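Local coordinates for protein PTHB1 (Homo sapiens, PDB 4YD8) that forms the N-terminal seven-bladed beta-propeller of a BBSome subunit, in a coat complex thought to sort specific membrane proteins to the primary cilium, at residues A[32-37]-A[43-48]; A[273-276]-A[280-283]; A[349-352]-A[358-361]. All coordinates share one frame; numbering follows the deposited sequence.

Contact 1: A[32-37]-A[43-48]; sequences ANVDNS and KIIVGS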
ATOM      1  N   ALA A  32       7.024   6.760   0.943  1.00 18.98           N
ATOM      2  CA  ALA A  32       6.713   7.688   2.029  1.00 18.03           C
ATOM      3  C   ALA A  32       7.922   8.483   2.475  1.00 21.09           C
ATOM      4  O   ALA A  32       9.063   8.093   2.220  1.00 24.11           O
ATOM      5  CB  ALA A  32       6.140   6.908   3.245  1.00 21.56           C
ATOM      6  N   ASN A  33       7.660   9.589   3.161  1.00 21.10           N
ATOM      7  CA  ASN A  33       8.730  10.432   3.684  1.00 20.59           C
ATOM      8  C   ASN A  33       9.199   9.851   5.011  1.00 25.54           C
ATOM      9  O   ASN A  33       9.022  10.461   6.064  1.00 22.46           O
ATOM     10  CB  ASN A  33       8.248  11.871   3.849  1.00 22.26           C
ATOM     11  CG  ASN A  33       9.367  12.815   4.255  1.00 23.58           C
ATOM     12  OD1 ASN A  33      10.542  12.462   4.182  1.00 27.46           O
ATOM     13  ND2 ASN A  33       9.005  14.012   4.693  1.00 26.42           N
ATOM     14  N   VAL A  34       9.806   8.667   4.936  1.00 22.53           N
ATOM     15  CA  VAL A  34      10.030   7.821   6.113  1.00 25.31           C
ATOM     16  C   VAL A  34      11.112   8.397   7.037  1.00 24.76           C
ATOM     17  O   VAL A  34      11.141   8.091   8.237  1.00 25.88           O
ATOM     18  CB  VAL A  34      10.395   6.358   5.679  1.00 25.58           C
ATOM     19  CG1 VAL A  34      11.764   6.308   5.004  1.00 26.30           C
ATOM     20  CG2 VAL A  34      10.324   5.390   6.873  1.00 24.42           C
ATOM     21  N   ASP A  35      11.962   9.275   6.503  1.00 23.87           N
ATOM     22  CA  ASP A  35      12.969   9.922   7.349  1.00 23.11           C
ATOM     23  C   ASP A  35      12.570  11.333   7.759  1.00 25.51           C
ATOM     24  O   ASP A  35      13.413  12.105   8.226  1.00 27.06           O
ATOM     25  CB  ASP A  35      14.335   9.950   6.650  1.00 26.23           C
ATOM     26  CG  ASP A  35      14.309  10.680   5.308  1.00 32.37           C
ATOM     27  OD1 ASP A  35      13.244  11.205   4.918  1.00 29.59           O
ATOM     28  OD2 ASP A  35      15.375  10.742   4.647  1.00 35.86           O
ATOM     29  N   ASN A  36      11.291  11.663   7.584  1.00 24.23           N
ATOM     30  CA  ASN A  36      10.756  12.946   8.012  1.00 26.05           C
ATOM     31  C   ASN A  36      11.568  14.126   7.503  1.00 27.57           C
ATOM     32  O   ASN A  36      11.829  15.068   8.232  1.00 29.63           O
ATOM     33  CB  ASN A  36      10.667  12.965   9.533  1.00 27.22           C
ATOM     34  CG  ASN A  36       9.694  11.897  10.035  1.00 27.44           C
ATOM     35  OD1 ASN A  36       8.485  12.054   9.883  1.00 26.10           O
ATOM     36  ND2 ASN A  36      10.217  10.780  10.548  1.00 25.21           N
ATOM     37  N   SER A  37      11.967  14.042   6.245  1.00 26.76           N
ATOM     38  CA  SER A  37      12.775  15.107   5.644  1.00 28.29           C
ATOM     39  C   SER A  37      11.961  16.377   5.426  1.00 29.98           C
ATOM     40  O   SER A  37      10.759  16.316   5.166  1.00 38.85           O
ATOM     41  CB  SER A  37      13.361  14.633   4.318  1.00 32.20           C
ATOM     42  OG  SER A  37      12.324  14.361   3.396  1.00 36.83           O
ATOM     43  N   LYS A  43      10.600   8.378  -0.084  1.00 20.40           N
ATOM     44  CA  LYS A  43      11.637   7.383  -0.326  1.00 21.64           C
ATOM     45  C   LYS A  43      10.926   6.092  -0.690  1.00 23.27           C
ATOM     46  O   LYS A  43       9.769   5.915  -0.327  1.00 22.03           O
ATOM     47  CB  LYS A  43      12.530   7.171   0.894  1.00 23.28           C
ATOM     48  CG  LYS A  43      13.517   8.307   1.124  1.00 32.51           C
ATOM     49  CD  LYS A  43      12.839   9.495   1.760  1.00 34.59           C
ATOM     50  CE  LYS A  43      13.705  10.742   1.657  1.00 32.68           C
ATOM     51  NZ  LYS A  43      12.931  11.902   2.151  1.00 29.97           N
ATOM     52  N   ILE A  44      11.609   5.208  -1.410  1.00 18.24           N
ATOM     53  CA  ILE A  44      11.036   3.907  -1.743  1.00 18.75           C
ATOM     54  C   ILE A  44      11.456   2.926  -0.656  1.00 20.91           C
ATOM     55  O   ILE A  44      12.656   2.768  -0.392  1.00 22.67           O
ATOM     56  CB  ILE A  44      11.516   3.392  -3.102  1.00 20.60           C
ATOM     57  CG1 ILE A  44      11.224   4.404  -4.213  1.00 21.88           C
ATOM     58  CG2 ILE A  44      10.877   2.054  -3.445  1.00 19.22           C
ATOM     59  CD1 ILE A  44      11.904   4.028  -5.504  1.00 23.57           C
ATOM     60  N   ILE A  45      10.479   2.291  -0.016  1.00 19.25           N
ATOM     61  CA  ILE A  45      10.774   1.258   0.969  1.00 18.44           C
ATOM     62  C   ILE A  45      10.263  -0.065   0.438  1.00 19.12           C
ATOM     63  O   ILE A  45       9.093  -0.167   0.070  1.00 20.72           O
ATOM     64  CB  ILE A  45      10.111   1.522   2.344  1.00 21.14           C
ATOM     65  CG1 ILE A  45      10.502   2.904   2.877  1.00 25.64           C
ATOM     66  CG2 ILE A  45      10.484   0.392   3.335  1.00 18.90           C
ATOM     67  CD1 ILE A  45       9.435   3.938   2.728  1.00 27.85           C
ATOM     68  N   VAL A  46      11.142  -1.062   0.376  1.00 17.75           N
ATOM     69  CA  VAL A  46      10.739  -2.380  -0.092  1.00 19.42           C
ATOM     70  C   VAL A  46      11.229  -3.469   0.850  1.00 22.92           C
ATOM     71  O   VAL A  46      12.417  -3.517   1.186  1.00 23.49           O
ATOM     72  CB  VAL A  46      11.274  -2.693  -1.517  1.00 27.90           C
ATOM     73  CG1 VAL A  46      10.777  -4.073  -1.974  1.00 26.68           C
ATOM     74  CG2 VAL A  46      10.816  -1.645  -2.517  1.00 30.66           C
ATOM     75  N   GLY A  47      10.313  -4.339   1.278  1.00 22.28           N
ATOM     76  CA  GLY A  47      10.698  -5.512   2.053  1.00 26.33           C
ATOM     77  C   GLY A  47      10.534  -6.755   1.194  1.00 25.40           C
ATOM     78  O   GLY A  47       9.679  -6.783   0.311  1.00 26.48           O
ATOM     79  N   SER A  48      11.364  -7.772   1.411  1.00 26.11           N
ATOM     80  CA  SER A  48      11.243  -8.988   0.613  1.00 26.63           C
ATOM     81  C   SER A  48      10.931 -10.210   1.473  1.00 26.56           C
ATOM     82  O   SER A  48      11.146 -10.204   2.689  1.00 27.46           O
ATOM     83  CB  SER A  48      12.515  -9.237  -0.209  1.00 35.65           C
ATOM     84  OG  SER A  48      13.528  -9.892   0.519  1.00 39.05           O
TER
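Asp35 and Lys43 cross at about a right angle, the carboxylate meeting the end of the lysine chain in a salt bridge of 2.9 Å between Asp35 OD1 and Lys43 NZ. The ammonium approaches on the syn side, 16° out of the carboxylate plane. Asn33 runs alongside Lys43 and points the same way, adding a weak bond of 3.2 Å from Lys43 NZ to Asn33 OD1; the backbone oxygen of Gln41 also accepts from this nitrogen. A bend at chi2 (78°) turns the lysine chain toward the loop, where NZ ends among these oxygens. The Asn33 amide is fixed in turn by Ser37, since Asn33 ND2 donates to Ser37 O over 2.9 Å while Ser37 N donates to Asn33 OD1. Replacing Asp35 by an alanine removes the carboxylate and would probably leave the Lys43 ammonium without its charged mate. On the apolar side Val34 and Ile45 come tip to tip, Val34 CB lying 3.9 Å from Ile45 CD1, and Val87 packs against both. Ala32 and Lys43 form an antiparallel hydrogen-bonded pair. The type I turn from Asn33 to Asn36 opens an oxygen-lined loop between the first two strands of a propeller blade, which closes round the Lys43 ammonium.

Contact 2: A[273-276]-A[280-283]; sequences FCLK and QIRF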
ATOM      1  N   PHE A 273     -14.375  -1.882  -8.793  1.00 22.76           N
ATOM      2  CA  PHE A 273     -15.517  -1.245  -8.139  1.00 22.41           C
ATOM      3  C   PHE A 273     -15.136   0.036  -7.400  1.00 24.92           C
ATOM      4  O   PHE A 273     -14.100   0.103  -6.738  1.00 25.31           O
ATOM      5  CB  PHE A 273     -16.162  -2.189  -7.107  1.00 23.15           C
ATOM      6  CG  PHE A 273     -16.603  -3.518  -7.656  1.00 24.77           C
ATOM      7  CD1 PHE A 273     -15.696  -4.555  -7.834  1.00 26.06           C
ATOM      8  CD2 PHE A 273     -17.952  -3.758  -7.930  1.00 26.70           C
ATOM      9  CE1 PHE A 273     -16.122  -5.820  -8.322  1.00 24.97           C
ATOM     10  CE2 PHE A 273     -18.386  -5.008  -8.396  1.00 28.43           C
ATOM     11  CZ  PHE A 273     -17.469  -6.029  -8.609  1.00 29.47           C
ATOM     12  N   CYS A 274     -16.009   1.034  -7.469  1.00 21.67           N
ATOM     13  CA  CYS A 274     -15.925   2.188  -6.589  1.00 24.36           C
ATOM     14  C   CYS A 274     -17.187   2.231  -5.740  1.00 24.78           C
ATOM     15  O   CYS A 274     -18.281   2.401  -6.274  1.00 28.66           O
ATOM     16  CB  CYS A 274     -15.767   3.483  -7.395  1.00 22.26           C
ATOM     17  SG  CYS A 274     -15.820   4.962  -6.355  1.00 28.18           S
ATOM     18  N   LEU A 275     -17.043   2.049  -4.422  1.00 23.06           N
ATOM     19  CA  LEU A 275     -18.190   2.046  -3.506  1.00 23.50           C
ATOM     20  C   LEU A 275     -18.316   3.342  -2.728  1.00 30.64           C
ATOM     21  O   LEU A 275     -17.303   3.976  -2.388  1.00 30.32           O
ATOM     22  CB  LEU A 275     -18.076   0.887  -2.506  1.00 26.33           C
ATOM     23  CG  LEU A 275     -17.703  -0.479  -3.070  1.00 26.51           C
ATOM     24  CD1 LEU A 275     -17.740  -1.523  -1.941  1.00 28.83           C
ATOM     25  CD2 LEU A 275     -18.628  -0.892  -4.217  1.00 29.13           C
ATOM     26  N   LYS A 276     -19.557   3.740  -2.453  1.00 32.56           N
ATOM     27  CA  LYS A 276     -19.820   4.787  -1.462  1.00 31.64           C
ATOM     28  C   LYS A 276     -19.467   4.239  -0.092  1.00 31.77           C
ATOM     29  O   LYS A 276     -19.405   3.019   0.077  1.00 30.57           O
ATOM     30  CB  LYS A 276     -21.284   5.238  -1.490  1.00 32.20           C
ATOM     31  CG  LYS A 276     -21.648   6.049  -2.721  1.00 38.28           C
ATOM     32  CD  LYS A 276     -23.151   6.195  -2.879  1.00 43.08           C
ATOM     33  CE  LYS A 276     -23.799   6.735  -1.618  1.00 53.62           C
ATOM     34  NZ  LYS A 276     -23.099   7.945  -1.106  1.00 63.50           N
ATOM     35  N   GLN A 280     -22.882   1.211  -0.987  1.00 31.63           N
ATOM     36  CA  GLN A 280     -23.575   1.133  -2.275  1.00 30.55           C
ATOM     37  C   GLN A 280     -22.561   1.309  -3.384  1.00 28.44           C
ATOM     38  O   GLN A 280     -21.598   2.041  -3.240  1.00 27.22           O
ATOM     39  CB  GLN A 280     -24.665   2.197  -2.415  1.00 34.40           C
ATOM     40  CG  GLN A 280     -25.780   2.149  -1.392  1.00 43.35           C
ATOM     41  CD  GLN A 280     -26.729   3.328  -1.555  1.00 57.33           C
ATOM     42  OE1 GLN A 280     -26.393   4.470  -1.215  1.00 60.28           O
ATOM     43  NE2 GLN A 280     -27.909   3.062  -2.095  1.00 59.68           N
ATOM     44  N   ILE A 281     -22.767   0.640  -4.497  1.00 26.18           N
ATOM     45  CA  ILE A 281     -21.861   0.838  -5.613  0.68 26.68           C
ATOM     46  C   ILE A 281     -22.045   2.232  -6.196  1.00 27.22           C
ATOM     47  O   ILE A 281     -23.165   2.664  -6.458  1.00 28.29           O
ATOM     48  CB  ILE A 281     -22.073  -0.205  -6.714  0.68 28.35           C
ATOM     49  CG1 ILE A 281     -21.851  -1.610  -6.157  0.68 28.51           C
ATOM     50  CG2 ILE A 281     -21.099   0.047  -7.826  0.68 28.86           C
ATOM     51  CD1 ILE A 281     -22.256  -2.704  -7.133  0.68 33.69           C
ATOM     52  N   ARG A 282     -20.930   2.950  -6.365  1.00 23.24           N
ATOM     53  CA  ARG A 282     -20.961   4.244  -7.033  0.60 23.67           C
ATOM     54  C   ARG A 282     -20.744   4.032  -8.539  1.00 25.55           C
ATOM     55  O   ARG A 282     -21.489   4.559  -9.363  1.00 25.15           O
ATOM     56  CB  ARG A 282     -19.904   5.191  -6.446  0.60 23.41           C
ATOM     57  CG  ARG A 282     -20.023   6.645  -6.927  0.60 33.85           C
ATOM     58  CD  ARG A 282     -18.894   7.532  -6.379  0.60 42.47           C
ATOM     59  NE  ARG A 282     -19.141   8.031  -5.024  0.60 46.39           N
ATOM     60  CZ  ARG A 282     -18.416   7.699  -3.960  0.60 41.81           C
ATOM     61  NH1 ARG A 282     -17.404   6.858  -4.086  0.60 39.95           N
ATOM     62  NH2 ARG A 282     -18.700   8.204  -2.770  0.60 45.98           N
ATOM     63  N   PHE A 283     -19.719   3.263  -8.887  1.00 24.20           N
ATOM     64  CA  PHE A 283     -19.591   2.786 -10.268  1.00 23.08           C
ATOM     65  C   PHE A 283     -18.787   1.491 -10.302  1.00 28.00           C
ATOM     66  O   PHE A 283     -18.106   1.130  -9.330  1.00 26.37           O
ATOM     67  CB  PHE A 283     -18.971   3.856 -11.207  1.00 23.34           C
ATOM     68  CG  PHE A 283     -17.523   4.193 -10.922  1.00 25.52           C
ATOM     69  CD1 PHE A 283     -16.505   3.299 -11.219  1.00 24.46           C
ATOM     70  CD2 PHE A 283     -17.182   5.443 -10.417  1.00 26.60           C
ATOM     71  CE1 PHE A 283     -15.174   3.621 -10.971  1.00 25.91           C
ATOM     72  CE2 PHE A 283     -15.855   5.766 -10.165  1.00 26.78           C
ATOM     73  CZ  PHE A 283     -14.858   4.854 -10.445  1.00 23.56           C
TER
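Cys274 meets Arg282 and Phe283 in a classic beta bulge of the hairpin formed by strands 271-275 and 281-286. Its carbonyl oxygen accepts two backbone bonds, from Arg282 N at 2.7 Å and from Phe283 N at 3.1 Å, and Cys274 N returns a nearly straight bond (173°) to Phe283 O. With its CG between backbone N and carbonyl carbon (chi1 67°), Phe283 folds over the partner strand, and Cys274 CB sits 3.5 Å from the ring centroid, 12° off the ring normal, in a CH-pi contact. Beyond the bulge the register moves by one, pairing Leu275 with Ile281; in the Ile281 conformer described, Leu275 CD2 touches Ile281 CG1 at 3.8 Å. Lys276 N closes the turn end by donating to Gln280 O over 2.8 Å. In the conformer described, the Arg282 guanidinium lies across the Lys276 chain, with Lys276 CG over one face toward the rim and Cys274 SG at its edge, where NH1 makes a weak 3.4 Å bond to the sulfur. Further out, Leu275 and Ile281 rest on Leu243 of strand 241-244, and Phe265 of the adjoining strand 263-268 packs on both Cys274 and the Phe283 ring. Ser262 O, accepting from Arg282 NH2, holds the far end of the guanidinium.

Contact 3: A[349-352]-A[358-361]; sequences IVTL and LQCS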
ATOM      1  N   ILE A 349       5.703   7.445 -10.979  1.00 21.50           N
ATOM      2  CA  ILE A 349       5.193   6.082 -10.839  1.00 23.37           C
ATOM      3  C   ILE A 349       6.309   5.148 -10.409  1.00 25.25           C
ATOM      4  O   ILE A 349       7.386   5.153 -11.005  1.00 21.57           O
ATOM      5  CB  ILE A 349       4.599   5.545 -12.162  1.00 25.17           C
ATOM      6  CG1 ILE A 349       3.396   6.371 -12.603  1.00 31.67           C
ATOM      7  CG2 ILE A 349       4.176   4.066 -12.032  1.00 23.74           C
ATOM      8  CD1 ILE A 349       2.846   5.899 -13.941  1.00 34.74           C
ATOM      9  N   VAL A 350       6.057   4.358  -9.374  1.00 19.73           N
ATOM     10  CA  VAL A 350       7.015   3.338  -8.960  1.00 19.60           C
ATOM     11  C   VAL A 350       6.351   1.973  -9.084  1.00 24.71           C
ATOM     12  O   VAL A 350       5.272   1.764  -8.531  1.00 22.27           O
ATOM     13  CB  VAL A 350       7.496   3.540  -7.514  1.00 22.80           C
ATOM     14  CG1 VAL A 350       8.490   2.431  -7.113  1.00 21.90           C
ATOM     15  CG2 VAL A 350       8.107   4.949  -7.334  1.00 20.03           C
ATOM     16  N   THR A 351       6.978   1.058  -9.818  1.00 23.01           N
ATOM     17  CA  THR A 351       6.462  -0.316  -9.919  1.00 21.66           C
ATOM     18  C   THR A 351       7.432  -1.349  -9.356  1.00 27.70           C
ATOM     19  O   THR A 351       8.652  -1.204  -9.472  1.00 23.09           O
ATOM     20  CB  THR A 351       6.164  -0.727 -11.378  1.00 26.33           C
ATOM     21  OG1 THR A 351       7.359  -0.592 -12.165  1.00 27.22           O
ATOM     22  CG2 THR A 351       5.048   0.123 -11.976  1.00 24.16           C
ATOM     23  N   LEU A 352       6.874  -2.412  -8.779  1.00 23.57           N
ATOM     24  CA  LEU A 352       7.649  -3.532  -8.267  1.00 23.47           C
ATOM     25  C   LEU A 352       7.087  -4.844  -8.811  1.00 23.73           C
ATOM     26  O   LEU A 352       5.876  -5.084  -8.730  1.00 25.63           O
ATOM     27  CB  LEU A 352       7.619  -3.551  -6.734  1.00 23.35           C
ATOM     28  CG  LEU A 352       8.300  -4.744  -6.052  1.00 24.23           C
ATOM     29  CD1 LEU A 352       9.816  -4.712  -6.264  1.00 22.04           C
ATOM     30  CD2 LEU A 352       7.964  -4.743  -4.576  1.00 20.48           C
ATOM     31  N   LEU A 358      12.454  -3.179  -9.805  1.00 23.75           N
ATOM     32  CA  LEU A 358      11.924  -1.951  -9.236  1.00 22.89           C
ATOM     33  C   LEU A 358      12.225  -0.806 -10.190  1.00 28.89           C
ATOM     34  O   LEU A 358      13.388  -0.588 -10.554  1.00 25.36           O
ATOM     35  CB  LEU A 358      12.538  -1.695  -7.859  1.00 21.59           C
ATOM     36  CG  LEU A 358      12.086  -0.457  -7.074  1.00 23.07           C
ATOM     37  CD1 LEU A 358      10.608  -0.568  -6.701  1.00 20.23           C
ATOM     38  CD2 LEU A 358      12.952  -0.283  -5.838  1.00 21.10           C
ATOM     39  N   GLN A 359      11.200  -0.067 -10.597  1.00 23.11           N
ATOM     40  CA  GLN A 359      11.373   0.953 -11.635  0.72 24.91           C
ATOM     41  C   GLN A 359      10.618   2.248 -11.344  1.00 27.54           C
ATOM     42  O   GLN A 359       9.456   2.216 -10.900  1.00 23.73           O
ATOM     43  CB  GLN A 359      10.921   0.401 -12.997  0.72 24.57           C
ATOM     44  CG  GLN A 359      11.015   1.436 -14.149  0.72 22.99           C
ATOM     45  CD  GLN A 359      10.833   0.792 -15.497  0.72 36.48           C
ATOM     46  OE1 GLN A 359       9.742   0.334 -15.831  0.72 39.88           O
ATOM     47  NE2 GLN A 359      11.905   0.749 -16.286  0.72 39.93           N
ATOM     48  N   CYS A 360      11.254   3.381 -11.617  1.00 24.36           N
ATOM     49  CA  CYS A 360      10.583   4.681 -11.532  1.00 23.16           C
ATOM     50  C   CYS A 360      10.354   5.213 -12.929  1.00 28.56           C
ATOM     51  O   CYS A 360      11.256   5.148 -13.774  1.00 24.43           O
ATOM     52  CB  CYS A 360      11.417   5.707 -10.746  1.00 24.20           C
ATOM     53  SG  CYS A 360      11.765   5.250  -9.044  1.00 26.33           S
ATOM     54  N   SER A 361       9.168   5.758 -13.168  1.00 25.04           N
ATOM     55  CA  SER A 361       8.862   6.350 -14.466  0.66 27.32           C
ATOM     56  C   SER A 361       7.977   7.583 -14.316  1.00 27.77           C
ATOM     57  O   SER A 361       7.393   7.826 -13.252  1.00 27.90           O
ATOM     58  CB  SER A 361       8.186   5.325 -15.377  0.66 25.85           C
ATOM     59  OG  SER A 361       7.008   4.832 -14.779  0.66 26.48           O
TER
HETATM   60  O   HOH W   1       7.543   2.636 -13.086  1.00 31.00           O
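Residues 349-352 and 358-361 run antiparallel at 162°, with hydrogen-bonded pairs Ile349-Ser361 and Thr351-Gln359 alternating with the non-hydrogen-bonded pairs Val350-Cys360 and Leu352-Leu358. Four N-H to O=C bonds join the strands, exemplified by Thr351 N to Gln359 O at 2.9 Å. The Val350 CA also approaches Gln359 O in a CA-H...O contact of 3.3 Å, one of three such contacts along the ladder.

On one face Val350, Leu352, Leu358 and Cys360 make an apolar surface. Leu358 CD1 reaches diagonally across to Val350 CG1 at 3.7 Å and also lies near Leu352 CB; with CG anti to the backbone N (chi1 -179°), the leucine chain leans over the neighbouring strand. The other branch of the valine, Val350 CG2, touches Cys360 SG at 4.0 Å. Leu342 of strand 334-342 covers both Val350 and Cys360. These are the middle strands of a four-stranded propeller blade, with strand 334-342 beside 348-353 and the N-terminal strand 8-17 bonded along 357-362; since that fourth strand comes from the opposite end of the propeller domain, the arrangement is the ring closure often called velcro.

The reverse face, bearing Ile349, Thr351, Gln359 and Ser361, is more polar. In the Gln359 conformer described, Thr351 and Gln359 lie side by side and point the same way, Thr351 OG1 standing 3.8 Å from Gln359 CB. A water sits over this face, donating to Gln359 O at 2.9 Å. That carbonyl thus serves both the backbone N-H of Thr351 and the water. In the Ser361 conformer described, OG is hydrogen-bonded to the same water at 2.8 Å and also lies 3.6 Å from Ile349 CB, while Thr351 OG1 bonds the water only weakly. Outside the pair, Val337 packs on Ile349 and Thr351.

From the N terminus the three contacts follow in series, none nested in or crossing another, and each closes a short local loop. Contact 1 closes the connection between strands 29-32 and 43-47, contact 2 the tight turn between 271-275 and 281-286, and contact 3 the turn between 348-353 and 357-362. Contact 2 lies on the opposite side of the chain's centre from contact 1, their centres about 31 Å apart, and touches neither of the others. Contacts 1 and 3 do meet: Ile44 packs on Val350, Leu358 and Cys360, and Val46 on Leu352, so the blade completed by strand 8-17 is seated against the blade that follows it round the propeller.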